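Local structure of alkaline phosphatase (Thermus thermophilus, 7KWD) at residues A61-G66 and G338-E343; R67-E72 and A292-L297; S87-V92 and E481-L486; A114-G119 and P475-E480; P360-V365 and R384-I389. The protein probably works as a zinc- and magnesium-dependent alkaline phosphatase, a homodimeric enzyme that removes phosphate groups from phosphorylated compounds. All blocks are in the same frame, centred on the assembly; numbering follows the deposited sequence.

In the fold
Interactions 1 and 2 touch, their centres about 14 Å apart: helices 51-65 and 70-75 follow each other in the chain, and Arg62 bridges to Glu72. Helix 283-306 completes interaction 2. Interactions 3 and 4 lie on the opposite side of the chain's centre, with centres about 9 Å apart, and share helix 479-487, fastening the chain's end to two early loops. Interaction 5, between helices 362-373 and 379-391, lies apart, about 29 Å from interaction 1 centre to centre. Along the chain, interactions 1 and 2 alternate with 3 and 4; interaction 5 follows 1 and 2 and falls between the segments of both 3 and 4. Interactions 1, 2 and 3 lie at the dimer interface.

Interaction 1: residues A61-G66 and G338-E343; sequences ARRRQG and GVDLLE
Arg63 and Arg64 form a salt-bridge network with Asp340 and Glu343, a surface contact that joins the C-terminal part of helix 51-65 to the short helix 337-340 and the type I turn from Asp340 to Glu343. Arg63 sends an extended chain across, CG anti to the backbone N (chi1 -175°), and grips the Asp340 carboxylate side-on with two nitrogens. Its NE donates to Asp340 OD1 at 2.8 Å and its NH2 to Asp340 OD2, also at 2.8 Å. Both bonds are nearly straight, both oxygens are met on their syn sides, and the guanidinium and carboxylate planes are 26° apart.

Arg64 behaves differently. Its chain is bent at chi2 and chi3, and one face of the guanidinium lies over Asp340 OD1, which is 3.2 Å from Arg64 NE; this is an ion pair of charges alone. Arg64 NH2 meets Glu343 OE2 at 2.8 Å through a weak, strongly bent bond. Arg64 CG also passes Val339 CG1 at 4.1 Å. Arg63 packs in addition on Tyr91 of the second subunit, which places the network beside the dimer interface.

Asp340 OD1 thus lies between two guanidinium groups, one meeting it in plane and the other by its face, and this shared attraction would probably offset the repulsion expected between neighbouring arginines.

Interaction 2: residues R67-E72 and A292-L297; sequences RVLALE and AADEVL
Arg67 reaches Asp294 of helix 283-306 tip to tip, its NH2 lying 2.8 Å from Asp294 OD2 in a salt bridge at the edge of the guanidinium. The bend at chi3 (-91°) turns NE off the line of the chain, and the neighbouring NH1 is held by Gln65 OE1. Leu69, at the N-cap position of helix 70-75, lays its branch against the same carboxylate: Leu69 CG is 3.3 Å from Asp294 OD1, and its CD1 touches Asp294 CG.

Ala70 then opens the helix. Its N donates to Asp294 OD2 at 2.7 Å, while its CB leans on the same oxygen. One residue on, Leu71 N donates to Asp294 OD1 at 2.9 Å, so each carboxylate oxygen offers its syn lone pair to one of two successive amides. The side chain of Leu71 goes on to apolar packing, CB meeting Leu297 CD2 at 3.7 Å.

Buried Asp294, from a helix distant in sequence, thus receives the first two amides of helix 70-75, and its OD2 also a guanidinium. A positive side chain and the start of a helix would together be expected to favour the ionised carboxylate.

Interaction 3: residues S87-V92 and E481-L486; sequences SLTSYV and EALEIL
Loop 87-92, whose Ser87 N bonds back to Ser90 O, brings Thr89 up to one side of helix 479-487, the CA atoms of Thr89 and Leu483 being 6.7 Å apart. Thr89 carries the contact and sits among three helix side chains. Its methyl CG2 presses on Ala482 CB at 3.5 Å, the closest approach between the two segments. Leu483 slides past in the opposite direction, with CD2 at 3.9 Å from Thr89 CB. With OG1 between the backbone N and the carbonyl carbon (chi1 65°), the hydroxyl is directed at Leu486, tip to tip, and Thr89 OG1 lies 3.6 Å from Leu486 CD1. Leu88 adds a second prop, its CD2 reaching Ala482 CB at 3.7 Å, so that this one small methyl is met by Leu88 and Thr89 alike.

The same loop faces the dimer partner. Tyr91 N bonds to Ser336 OG of the second subunit, and Thr89 also packs on Leu333 of that subunit. The loop therefore touches both the last helix of its own chain and the second subunit.

Across the two segments the contact is one of methyls and branches, with threonine meeting the helix mainly through carbon; its cohesion comes from close van der Waals fit rather than from directed polar bonds.

Interaction 4: residues A114-G119 and P475-E480; sequences AIHADG and PVMSEE
His116 and Met477 form the close part of this contact, sliding past each other in opposite directions. Met477 CB sits over the centre of the imidazole in a CH-pi contact, 4.0 Å from the centroid of the His116 ring and 7° off its normal. Bent at chi3 (-48°), the thioether brings its methyl back to the base of the same side chain, with Met477 CE 3.5 Å from His116 CB. The far edge of the ring is fixed as well: His116 NE2 donates to Pro475 O at 2.8 Å with an N-H...O angle of 162°, from above the carbonyl plane.

His116 opens a type I beta turn that ends at Gly119, closed by Gly119 N to His116 O, and the turn wraps round the methionine methyl. On the other side Ser478 occupies the N-cap of helix 479-487, where it forms a capping box with Glu481: the serine hydroxyl meets the Glu481 amide, and Glu481 OE1 takes the Ser478 amide.

Toward the solvent, exposed Asp118 and Pro475 each contribute a small area. Met477 CE lies over the face of the Asp118 carboxylate, 3.6 Å from Asp118 CG, while Asp118 OD1 bonds to Thr120 OG1. The looser part is Pro475, which offers its carbonyl but keeps its ring farther from the histidine.

Interaction 5: residues P360-V365 and R384-I389; sequences PEASQV and RVVRAI
Glu361 O, on a residue whose carbonyl carbon touches Val386 of the facing helix, accepts two backbone amides at the start of helix 362-373: Gln364 N at 2.6 Å and Val365 N at 3.0 Å. The amide of Glu361, at the N-cap position, is held in turn by Gln364 OE1, which takes it on a lone pair in the carbonyl plane with an N-H...O angle of 160°. These bonds to Glu361 O and N tie the first turn of helix 362-373, from which Pro360, Ala362 and Val365 meet Val385, Val386 and Ile389.

Val386 fits in with both methyls. Its CG2, anti to the carbonyl carbon, lies against the backbone at the helix start, 3.5 Å from Ala362 N, while Val386 CG1, anti to the backbone N (chi1 176°), touches Pro360 O at 3.7 Å. The ring of Pro360 meets Ile389, with Pro360 CD at 4.0 Å from Ile389 CG2 and CG near the tip of that side chain. Val365, for its part, straddles two valines: its CG1 rests on Val385 CB at 3.8 Å, and its CG2 reaches Val386 CG2 at 3.9 Å. Apart from the valine methyls on the backbone of residues 360 to 362, the meetings are between apolar branches.

The two segments belong to consecutive helices, 362-373 and 379-391, far from the chain's centre. Helix 349-356 borders the contact through Leu356 on Val365 and Leu353 on Ile389, while helix 406-412 packs on Val385 through Met409 and Ala412, making a small local cluster of four helices.

Interaction 1: residues A61-G66 and G338-E343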
# COMPACT_ATOMS: atom_id res chain seq x y z
N ALA A 61 16.20 -8.48 0.09
CA ALA A 61 17.39 -8.42 -0.76
C ALA A 61 18.56 -7.76 -0.01
O ALA A 61 19.69 -8.27 -0.03
CB ALA A 61 17.05 -7.68 -2.06
N ARG A 62 18.30 -6.64 0.65
CA ARG A 62 19.39 -5.94 1.34
C ARG A 62 19.87 -6.75 2.53
O ARG A 62 21.06 -7.07 2.64
CB ARG A 62 18.93 -4.56 1.78
CG ARG A 62 18.99 -3.51 0.67
CD ARG A 62 18.09 -2.28 1.01
NE ARG A 62 18.29 -1.18 0.07
CZ ARG A 62 19.32 -0.34 0.12
NH1 ARG A 62 20.26 -0.43 1.07
NH2 ARG A 62 19.42 0.60 -0.80
N ARG A 63 18.93 -7.13 3.41
CA ARG A 63 19.29 -7.74 4.69
C ARG A 63 19.78 -9.17 4.56
O ARG A 63 20.69 -9.58 5.29
CB ARG A 63 18.06 -7.68 5.60
CG ARG A 63 18.31 -8.16 6.98
CD ARG A 63 17.10 -7.88 7.84
NE ARG A 63 17.15 -8.60 9.10
CZ ARG A 63 17.43 -8.05 10.28
NH1 ARG A 63 17.71 -6.76 10.39
NH2 ARG A 63 17.42 -8.81 11.37
N ARG A 64 19.17 -9.98 3.68
CA ARG A 64 19.52 -11.39 3.63
C ARG A 64 20.35 -11.77 2.42
O ARG A 64 20.93 -12.86 2.39
CB ARG A 64 18.29 -12.30 3.59
CG ARG A 64 17.22 -12.02 4.61
CD ARG A 64 17.79 -11.84 5.96
NE ARG A 64 18.27 -13.10 6.53
CZ ARG A 64 19.36 -13.21 7.27
NH1 ARG A 64 20.14 -12.15 7.52
NH2 ARG A 64 19.68 -14.40 7.77
N GLN A 65 20.36 -10.94 1.39
CA GLN A 65 21.19 -11.22 0.23
C GLN A 65 22.26 -10.16 0.03
O GLN A 65 23.04 -10.27 -0.91
CB GLN A 65 20.31 -11.36 -1.00
CG GLN A 65 19.24 -12.47 -0.83
CD GLN A 65 18.41 -12.72 -2.09
OE1 GLN A 65 18.28 -11.84 -2.93
NE2 GLN A 65 17.87 -13.92 -2.22
N GLY A 66 22.32 -9.16 0.91
CA GLY A 66 23.33 -8.11 0.77
C GLY A 66 23.34 -7.45 -0.59
O GLY A 66 24.41 -7.09 -1.10
N GLY A 338 10.83 -10.89 11.00
CA GLY A 338 9.97 -11.56 10.02
C GLY A 338 10.63 -11.72 8.67
O GLY A 338 10.30 -12.65 7.92
N VAL A 339 11.52 -10.81 8.31
CA VAL A 339 12.27 -10.94 7.07
C VAL A 339 13.25 -12.09 7.17
O VAL A 339 13.35 -12.93 6.27
CB VAL A 339 12.98 -9.61 6.76
CG1 VAL A 339 13.91 -9.73 5.58
CG2 VAL A 339 11.92 -8.46 6.51
N ASP A 340 14.01 -12.14 8.26
CA ASP A 340 14.92 -13.26 8.46
C ASP A 340 14.17 -14.58 8.40
O ASP A 340 14.64 -15.54 7.80
CB ASP A 340 15.63 -13.15 9.79
CG ASP A 340 16.46 -11.90 9.91
OD1 ASP A 340 16.95 -11.39 8.88
OD2 ASP A 340 16.62 -11.44 11.06
N LEU A 341 12.99 -14.62 9.01
CA LEU A 341 12.23 -15.86 9.14
C LEU A 341 11.69 -16.38 7.81
O LEU A 341 11.15 -17.49 7.76
CB LEU A 341 11.07 -15.62 10.12
CG LEU A 341 11.13 -16.03 11.59
CD1 LEU A 341 12.48 -16.55 11.97
CD2 LEU A 341 10.70 -14.92 12.51
N LEU A 342 11.82 -15.62 6.72
CA LEU A 342 11.47 -16.13 5.41
C LEU A 342 12.58 -16.97 4.81
O LEU A 342 12.30 -17.81 3.94
CB LEU A 342 11.13 -14.98 4.45
CG LEU A 342 9.93 -14.14 4.83
CD1 LEU A 342 9.45 -13.26 3.66
CD2 LEU A 342 8.75 -14.99 5.30
N GLU A 343 13.83 -16.75 5.22
CA GLU A 343 14.93 -17.44 4.55
C GLU A 343 14.85 -18.96 4.73
O GLU A 343 15.28 -19.68 3.81
CB GLU A 343 16.28 -16.92 5.05
CG GLU A 343 17.49 -17.50 4.27
CD GLU A 343 18.84 -16.80 4.60
OE1 GLU A 343 19.79 -16.89 3.79
OE2 GLU A 343 18.95 -16.15 5.66

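Interaction 2: residues R67-E72 and A292-L297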
# COMPACT_ATOMS: atom_id res chain seq x y z
N ARG A 67 22.17 -7.25 -1.19
CA ARG A 67 22.06 -6.64 -2.52
C ARG A 67 20.87 -5.68 -2.53
O ARG A 67 19.88 -5.87 -1.81
CB ARG A 67 21.86 -7.71 -3.62
CG ARG A 67 20.56 -8.52 -3.34
CD ARG A 67 20.22 -9.62 -4.33
NE ARG A 67 19.38 -9.06 -5.37
CZ ARG A 67 18.19 -9.51 -5.73
NH1 ARG A 67 17.64 -10.57 -5.16
NH2 ARG A 67 17.56 -8.88 -6.71
N VAL A 68 20.94 -4.69 -3.41
CA VAL A 68 19.82 -3.80 -3.66
C VAL A 68 18.96 -4.40 -4.77
O VAL A 68 19.44 -4.66 -5.86
CB VAL A 68 20.29 -2.40 -4.05
CG1 VAL A 68 19.11 -1.49 -4.32
CG2 VAL A 68 21.18 -1.86 -2.95
N LEU A 69 17.68 -4.61 -4.48
CA LEU A 69 16.72 -5.07 -5.46
C LEU A 69 16.72 -4.20 -6.71
O LEU A 69 16.72 -2.98 -6.62
CB LEU A 69 15.34 -5.04 -4.78
CG LEU A 69 14.17 -5.82 -5.31
CD1 LEU A 69 14.35 -7.28 -5.07
CD2 LEU A 69 12.92 -5.31 -4.61
N ALA A 70 16.73 -4.84 -7.88
CA ALA A 70 16.73 -4.06 -9.11
C ALA A 70 15.51 -3.13 -9.17
O ALA A 70 15.61 -1.99 -9.62
CB ALA A 70 16.77 -4.97 -10.33
N LEU A 71 14.36 -3.60 -8.70
CA LEU A 71 13.18 -2.75 -8.72
C LEU A 71 13.39 -1.50 -7.85
O LEU A 71 12.97 -0.41 -8.22
CB LEU A 71 11.95 -3.55 -8.26
CG LEU A 71 10.64 -2.80 -8.39
CD1 LEU A 71 10.45 -2.23 -9.79
CD2 LEU A 71 9.44 -3.67 -7.96
N GLU A 72 14.07 -1.63 -6.71
CA GLU A 72 14.36 -0.44 -5.92
C GLU A 72 15.19 0.55 -6.75
O GLU A 72 14.92 1.76 -6.77
CB GLU A 72 15.10 -0.77 -4.62
CG GLU A 72 15.50 0.49 -3.83
CD GLU A 72 16.34 0.24 -2.57
OE1 GLU A 72 16.36 -0.90 -2.08
OE2 GLU A 72 16.99 1.19 -2.09
N ALA A 292 12.05 -13.57 -8.44
CA ALA A 292 12.15 -14.06 -9.81
C ALA A 292 11.86 -12.95 -10.83
O ALA A 292 12.50 -12.88 -11.89
CB ALA A 292 11.16 -15.21 -10.03
N ALA A 293 10.85 -12.13 -10.56
CA ALA A 293 10.59 -10.97 -11.41
C ALA A 293 11.80 -10.04 -11.46
O ALA A 293 12.11 -9.47 -12.51
CB ALA A 293 9.37 -10.20 -10.90
N ASP A 294 12.49 -9.89 -10.32
CA ASP A 294 13.62 -8.97 -10.28
C ASP A 294 14.72 -9.43 -11.22
O ASP A 294 15.36 -8.62 -11.90
CB ASP A 294 14.13 -8.83 -8.84
CG ASP A 294 14.70 -7.45 -8.56
OD1 ASP A 294 13.93 -6.46 -8.58
OD2 ASP A 294 15.91 -7.36 -8.31
N GLU A 295 14.95 -10.74 -11.30
CA GLU A 295 15.94 -11.23 -12.25
C GLU A 295 15.53 -10.89 -13.67
O GLU A 295 16.38 -10.61 -14.53
CB GLU A 295 16.12 -12.74 -12.12
CG GLU A 295 16.83 -13.16 -10.85
CD GLU A 295 17.01 -14.69 -10.77
OE1 GLU A 295 16.62 -15.27 -9.72
OE2 GLU A 295 17.51 -15.30 -11.75
N VAL A 296 14.23 -10.95 -13.95
CA VAL A 296 13.73 -10.63 -15.28
C VAL A 296 13.95 -9.15 -15.58
O VAL A 296 14.35 -8.78 -16.68
CB VAL A 296 12.24 -11.01 -15.41
CG1 VAL A 296 11.65 -10.47 -16.74
CG2 VAL A 296 12.07 -12.54 -15.33
N LEU A 297 13.68 -8.30 -14.59
CA LEU A 297 13.88 -6.86 -14.72
C LEU A 297 15.28 -6.55 -15.21
O LEU A 297 15.47 -5.69 -16.08
CB LEU A 297 13.64 -6.21 -13.38
CG LEU A 297 13.07 -4.82 -13.24
CD1 LEU A 297 11.90 -4.57 -14.14
CD2 LEU A 297 12.69 -4.70 -11.73

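Interaction 3: residues S87-V92 and E481-L486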
# COMPACT_ATOMS: atom_id res chain seq x y z
N SER A 87 -12.50 -1.04 -11.35
CA SER A 87 -13.16 -1.39 -12.60
C SER A 87 -14.46 -0.58 -12.72
O SER A 87 -14.71 0.34 -11.93
CB SER A 87 -13.42 -2.90 -12.63
OG SER A 87 -14.20 -3.28 -11.52
N LEU A 88 -15.32 -0.93 -13.67
CA LEU A 88 -16.44 -0.05 -14.02
C LEU A 88 -17.48 0.04 -12.90
O LEU A 88 -18.05 1.12 -12.68
CB LEU A 88 -17.08 -0.54 -15.32
CG LEU A 88 -18.23 0.28 -15.91
CD1 LEU A 88 -17.89 1.76 -15.96
CD2 LEU A 88 -18.51 -0.29 -17.30
N THR A 89 -17.74 -1.07 -12.20
CA THR A 89 -18.76 -1.12 -11.16
C THR A 89 -18.23 -1.54 -9.78
O THR A 89 -19.03 -1.64 -8.85
CB THR A 89 -19.89 -2.11 -11.54
OG1 THR A 89 -19.39 -3.45 -11.62
CG2 THR A 89 -20.47 -1.73 -12.85
N SER A 90 -16.92 -1.72 -9.62
CA SER A 90 -16.37 -2.18 -8.35
C SER A 90 -15.06 -1.49 -8.05
O SER A 90 -14.15 -1.48 -8.90
CB SER A 90 -16.11 -3.68 -8.36
OG SER A 90 -15.39 -4.05 -7.21
N TYR A 91 -14.92 -0.97 -6.85
CA TYR A 91 -13.66 -0.39 -6.42
C TYR A 91 -12.56 -1.41 -6.23
O TYR A 91 -11.43 -1.00 -5.99
CB TYR A 91 -13.87 0.40 -5.15
CG TYR A 91 -14.44 1.70 -5.56
CD1 TYR A 91 -13.62 2.64 -6.06
CD2 TYR A 91 -15.80 1.95 -5.56
CE1 TYR A 91 -14.06 3.78 -6.48
CE2 TYR A 91 -16.26 3.15 -5.99
CZ TYR A 91 -15.35 4.07 -6.45
OH TYR A 91 -15.66 5.34 -6.95
N VAL A 92 -12.84 -2.70 -6.40
CA VAL A 92 -11.81 -3.72 -6.42
C VAL A 92 -11.94 -4.50 -7.71
O VAL A 92 -12.95 -5.19 -7.93
CB VAL A 92 -11.89 -4.64 -5.21
CG1 VAL A 92 -10.77 -5.70 -5.27
CG2 VAL A 92 -11.85 -3.82 -3.93
N GLU A 481 -24.96 2.14 -16.80
CA GLU A 481 -25.36 1.18 -17.83
C GLU A 481 -24.98 -0.22 -17.40
O GLU A 481 -25.77 -1.16 -17.54
CB GLU A 481 -24.71 1.50 -19.18
CG GLU A 481 -25.44 2.52 -20.01
CD GLU A 481 -24.58 3.08 -21.15
OE1 GLU A 481 -23.33 3.12 -21.03
OE2 GLU A 481 -25.15 3.48 -22.19
N ALA A 482 -23.76 -0.36 -16.86
CA ALA A 482 -23.23 -1.67 -16.50
C ALA A 482 -24.00 -2.28 -15.34
O ALA A 482 -24.28 -3.49 -15.33
CB ALA A 482 -21.75 -1.54 -16.13
N LEU A 483 -24.36 -1.47 -14.37
CA LEU A 483 -25.10 -1.97 -13.22
C LEU A 483 -26.47 -2.51 -13.63
O LEU A 483 -26.93 -3.53 -13.11
CB LEU A 483 -25.25 -0.87 -12.19
CG LEU A 483 -24.00 -0.54 -11.37
CD1 LEU A 483 -24.28 0.71 -10.55
CD2 LEU A 483 -23.57 -1.68 -10.46
N GLU A 484 -27.13 -1.83 -14.58
CA GLU A 484 -28.41 -2.30 -15.11
C GLU A 484 -28.23 -3.67 -15.75
O GLU A 484 -29.03 -4.59 -15.50
CB GLU A 484 -28.96 -1.30 -16.12
CG GLU A 484 -30.51 -1.27 -16.30
CD GLU A 484 -31.31 -1.45 -14.98
OE1 GLU A 484 -31.21 -0.60 -14.07
OE2 GLU A 484 -32.04 -2.45 -14.86
N ILE A 485 -27.20 -3.84 -16.58
CA ILE A 485 -26.93 -5.13 -17.21
C ILE A 485 -26.71 -6.19 -16.15
O ILE A 485 -27.19 -7.32 -16.28
CB ILE A 485 -25.73 -5.02 -18.16
CG1 ILE A 485 -26.08 -4.11 -19.34
CG2 ILE A 485 -25.29 -6.38 -18.65
CD1 ILE A 485 -24.86 -3.62 -20.11
N LEU A 486 -25.96 -5.84 -15.11
CA LEU A 486 -25.63 -6.83 -14.09
C LEU A 486 -26.86 -7.21 -13.29
O LEU A 486 -26.94 -8.34 -12.78
CB LEU A 486 -24.54 -6.28 -13.17
CG LEU A 486 -23.13 -6.15 -13.75
CD1 LEU A 486 -22.19 -5.50 -12.73
CD2 LEU A 486 -22.59 -7.51 -14.21

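Interaction 4: residues A114-G119 and P475-E480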
# COMPACT_ATOMS: atom_id res chain seq x y z
N ALA A 114 -11.42 -8.18 -23.10
CA ALA A 114 -11.60 -7.23 -24.21
C ALA A 114 -13.04 -7.22 -24.71
O ALA A 114 -13.34 -7.39 -25.89
CB ALA A 114 -10.67 -7.56 -25.38
N ILE A 115 -13.95 -6.97 -23.77
CA ILE A 115 -15.38 -6.99 -24.07
C ILE A 115 -16.11 -6.29 -22.94
O ILE A 115 -15.66 -6.29 -21.79
CB ILE A 115 -15.84 -8.46 -24.25
CG1 ILE A 115 -17.16 -8.56 -25.00
CG2 ILE A 115 -15.94 -9.13 -22.84
CD1 ILE A 115 -17.59 -10.02 -25.29
N HIS A 116 -17.27 -5.71 -23.26
CA HIS A 116 -18.11 -5.09 -22.27
C HIS A 116 -19.16 -6.07 -21.77
O HIS A 116 -19.41 -7.09 -22.38
CB HIS A 116 -18.80 -3.84 -22.85
CG HIS A 116 -17.94 -2.62 -22.77
ND1 HIS A 116 -17.24 -2.29 -21.63
CD2 HIS A 116 -17.66 -1.67 -23.69
CE1 HIS A 116 -16.55 -1.19 -21.86
NE2 HIS A 116 -16.80 -0.78 -23.09
N ALA A 117 -19.81 -5.73 -20.66
CA ALA A 117 -20.77 -6.65 -20.06
C ALA A 117 -21.93 -6.98 -21.00
O ALA A 117 -22.66 -7.95 -20.75
CB ALA A 117 -21.34 -6.08 -18.76
N ASP A 118 -22.15 -6.19 -22.04
CA ASP A 118 -23.23 -6.43 -22.97
C ASP A 118 -22.75 -7.19 -24.19
O ASP A 118 -23.51 -7.36 -25.14
CB ASP A 118 -23.87 -5.10 -23.42
CG ASP A 118 -22.92 -4.24 -24.22
OD1 ASP A 118 -21.75 -4.65 -24.42
OD2 ASP A 118 -23.33 -3.14 -24.67
N GLY A 119 -21.49 -7.61 -24.21
CA GLY A 119 -20.95 -8.32 -25.35
C GLY A 119 -20.27 -7.48 -26.39
O GLY A 119 -19.64 -8.04 -27.29
N PRO A 475 -15.06 1.62 -27.53
CA PRO A 475 -16.27 2.19 -26.93
C PRO A 475 -16.29 2.08 -25.41
O PRO A 475 -15.68 1.20 -24.80
CB PRO A 475 -17.41 1.37 -27.56
CG PRO A 475 -16.75 0.05 -27.99
CD PRO A 475 -15.34 0.45 -28.38
N VAL A 476 -17.04 2.99 -24.84
CA VAL A 476 -17.20 3.17 -23.41
C VAL A 476 -18.59 2.71 -22.99
O VAL A 476 -19.54 2.73 -23.77
CB VAL A 476 -16.98 4.67 -23.11
CG1 VAL A 476 -17.49 5.02 -21.73
CG2 VAL A 476 -15.49 5.05 -23.29
N MET A 477 -18.69 2.29 -21.73
CA MET A 477 -19.95 1.99 -21.06
C MET A 477 -19.90 2.73 -19.73
O MET A 477 -18.85 2.78 -19.09
CB MET A 477 -20.15 0.47 -20.85
CG MET A 477 -21.27 0.03 -19.87
SD MET A 477 -21.50 -1.80 -19.78
CE MET A 477 -21.56 -2.22 -21.53
N SER A 478 -21.03 3.31 -19.33
CA SER A 478 -21.12 4.02 -18.06
C SER A 478 -21.35 3.02 -16.94
O SER A 478 -21.80 1.89 -17.15
CB SER A 478 -22.25 5.03 -18.08
OG SER A 478 -23.50 4.37 -17.94
N GLU A 479 -21.01 3.45 -15.73
CA GLU A 479 -21.22 2.62 -14.56
C GLU A 479 -22.69 2.24 -14.42
O GLU A 479 -23.03 1.08 -14.13
CB GLU A 479 -20.74 3.36 -13.32
CG GLU A 479 -20.95 2.58 -12.02
CD GLU A 479 -20.39 3.33 -10.81
OE1 GLU A 479 -19.94 4.48 -10.98
OE2 GLU A 479 -20.42 2.78 -9.69
N GLU A 480 -23.58 3.22 -14.61
CA GLU A 480 -25.01 2.95 -14.49
C GLU A 480 -25.47 2.00 -15.58
O GLU A 480 -26.26 1.08 -15.32
CB GLU A 480 -25.81 4.27 -14.50
CG GLU A 480 -25.67 5.14 -13.24
CD GLU A 480 -26.30 4.53 -11.96
OE1 GLU A 480 -27.46 4.03 -12.01
OE2 GLU A 480 -25.62 4.55 -10.89

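Interaction 5: residues P360-V365 and R384-I389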
# COMPACT_ATOMS: atom_id res chain seq x y z
N PRO A 360 -4.60 -35.78 5.25
CA PRO A 360 -3.40 -35.76 6.09
C PRO A 360 -3.76 -35.88 7.55
O PRO A 360 -4.84 -35.51 8.00
CB PRO A 360 -2.78 -34.39 5.79
CG PRO A 360 -3.99 -33.53 5.56
CD PRO A 360 -4.96 -34.42 4.78
N GLU A 361 -2.78 -36.38 8.31
CA GLU A 361 -2.84 -36.43 9.76
C GLU A 361 -2.12 -35.22 10.33
O GLU A 361 -1.15 -34.73 9.76
CB GLU A 361 -2.19 -37.72 10.26
CG GLU A 361 -2.69 -38.18 11.62
CD GLU A 361 -3.95 -39.05 11.52
OE1 GLU A 361 -4.66 -38.96 10.49
OE2 GLU A 361 -4.23 -39.81 12.47
N ALA A 362 -2.59 -34.75 11.48
CA ALA A 362 -1.96 -33.66 12.19
C ALA A 362 -0.44 -33.80 12.25
O ALA A 362 0.30 -32.83 12.10
CB ALA A 362 -2.51 -33.56 13.61
N SER A 363 0.02 -35.01 12.50
CA SER A 363 1.46 -35.20 12.58
C SER A 363 2.12 -34.93 11.24
O SER A 363 3.27 -34.51 11.19
CB SER A 363 1.74 -36.62 13.06
OG SER A 363 1.77 -37.52 11.97
N GLN A 364 1.41 -35.18 10.14
CA GLN A 364 2.00 -34.96 8.82
C GLN A 364 2.03 -33.47 8.48
O GLN A 364 3.03 -32.97 7.95
CB GLN A 364 1.23 -35.75 7.76
CG GLN A 364 1.14 -37.24 8.08
CD GLN A 364 0.24 -38.00 7.14
OE1 GLN A 364 -0.98 -37.78 7.11
NE2 GLN A 364 0.83 -38.90 6.36
N VAL A 365 0.93 -32.77 8.78
CA VAL A 365 0.89 -31.31 8.72
C VAL A 365 2.08 -30.72 9.46
O VAL A 365 2.90 -29.96 8.90
CB VAL A 365 -0.44 -30.79 9.30
CG1 VAL A 365 -0.38 -29.28 9.61
CG2 VAL A 365 -1.59 -31.16 8.34
N ARG A 384 -6.25 -27.43 13.21
CA ARG A 384 -7.01 -26.49 12.41
C ARG A 384 -6.75 -26.72 10.93
O ARG A 384 -7.67 -26.69 10.11
CB ARG A 384 -6.66 -25.06 12.79
CG ARG A 384 -7.24 -24.57 14.10
CD ARG A 384 -6.92 -23.09 14.18
NE ARG A 384 -6.90 -22.51 15.52
CZ ARG A 384 -7.97 -22.42 16.30
NH1 ARG A 384 -9.13 -22.91 15.86
NH2 ARG A 384 -7.88 -21.84 17.49
N VAL A 385 -5.48 -26.93 10.57
CA VAL A 385 -5.14 -27.21 9.18
C VAL A 385 -5.82 -28.49 8.71
O VAL A 385 -6.32 -28.57 7.58
CB VAL A 385 -3.61 -27.29 9.01
CG1 VAL A 385 -3.27 -27.67 7.60
CG2 VAL A 385 -2.93 -25.97 9.37
N VAL A 386 -5.82 -29.53 9.55
CA VAL A 386 -6.47 -30.78 9.17
C VAL A 386 -7.95 -30.53 8.91
O VAL A 386 -8.51 -30.96 7.89
CB VAL A 386 -6.25 -31.86 10.24
CG1 VAL A 386 -7.03 -33.14 9.87
CG2 VAL A 386 -4.77 -32.17 10.39
N ARG A 387 -8.59 -29.79 9.82
CA ARG A 387 -10.02 -29.54 9.65
C ARG A 387 -10.29 -28.74 8.39
O ARG A 387 -11.26 -28.99 7.67
CB ARG A 387 -10.55 -28.81 10.87
CG ARG A 387 -10.53 -29.69 12.10
CD ARG A 387 -10.95 -28.99 13.38
NE ARG A 387 -12.36 -28.56 13.44
CZ ARG A 387 -13.44 -29.31 13.18
NH1 ARG A 387 -13.33 -30.57 12.81
NH2 ARG A 387 -14.65 -28.78 13.29
N ALA A 388 -9.44 -27.76 8.11
CA ALA A 388 -9.69 -26.95 6.93
C ALA A 388 -9.56 -27.78 5.67
O ALA A 388 -10.39 -27.68 4.76
CB ALA A 388 -8.73 -25.75 6.93
N ILE A 389 -8.54 -28.64 5.61
CA ILE A 389 -8.35 -29.48 4.43
C ILE A 389 -9.44 -30.54 4.33
O ILE A 389 -9.94 -30.83 3.23
CB ILE A 389 -6.96 -30.17 4.48
CG1 ILE A 389 -5.83 -29.15 4.29
CG2 ILE A 389 -6.87 -31.23 3.40
CD1 ILE A 389 -4.44 -29.61 4.83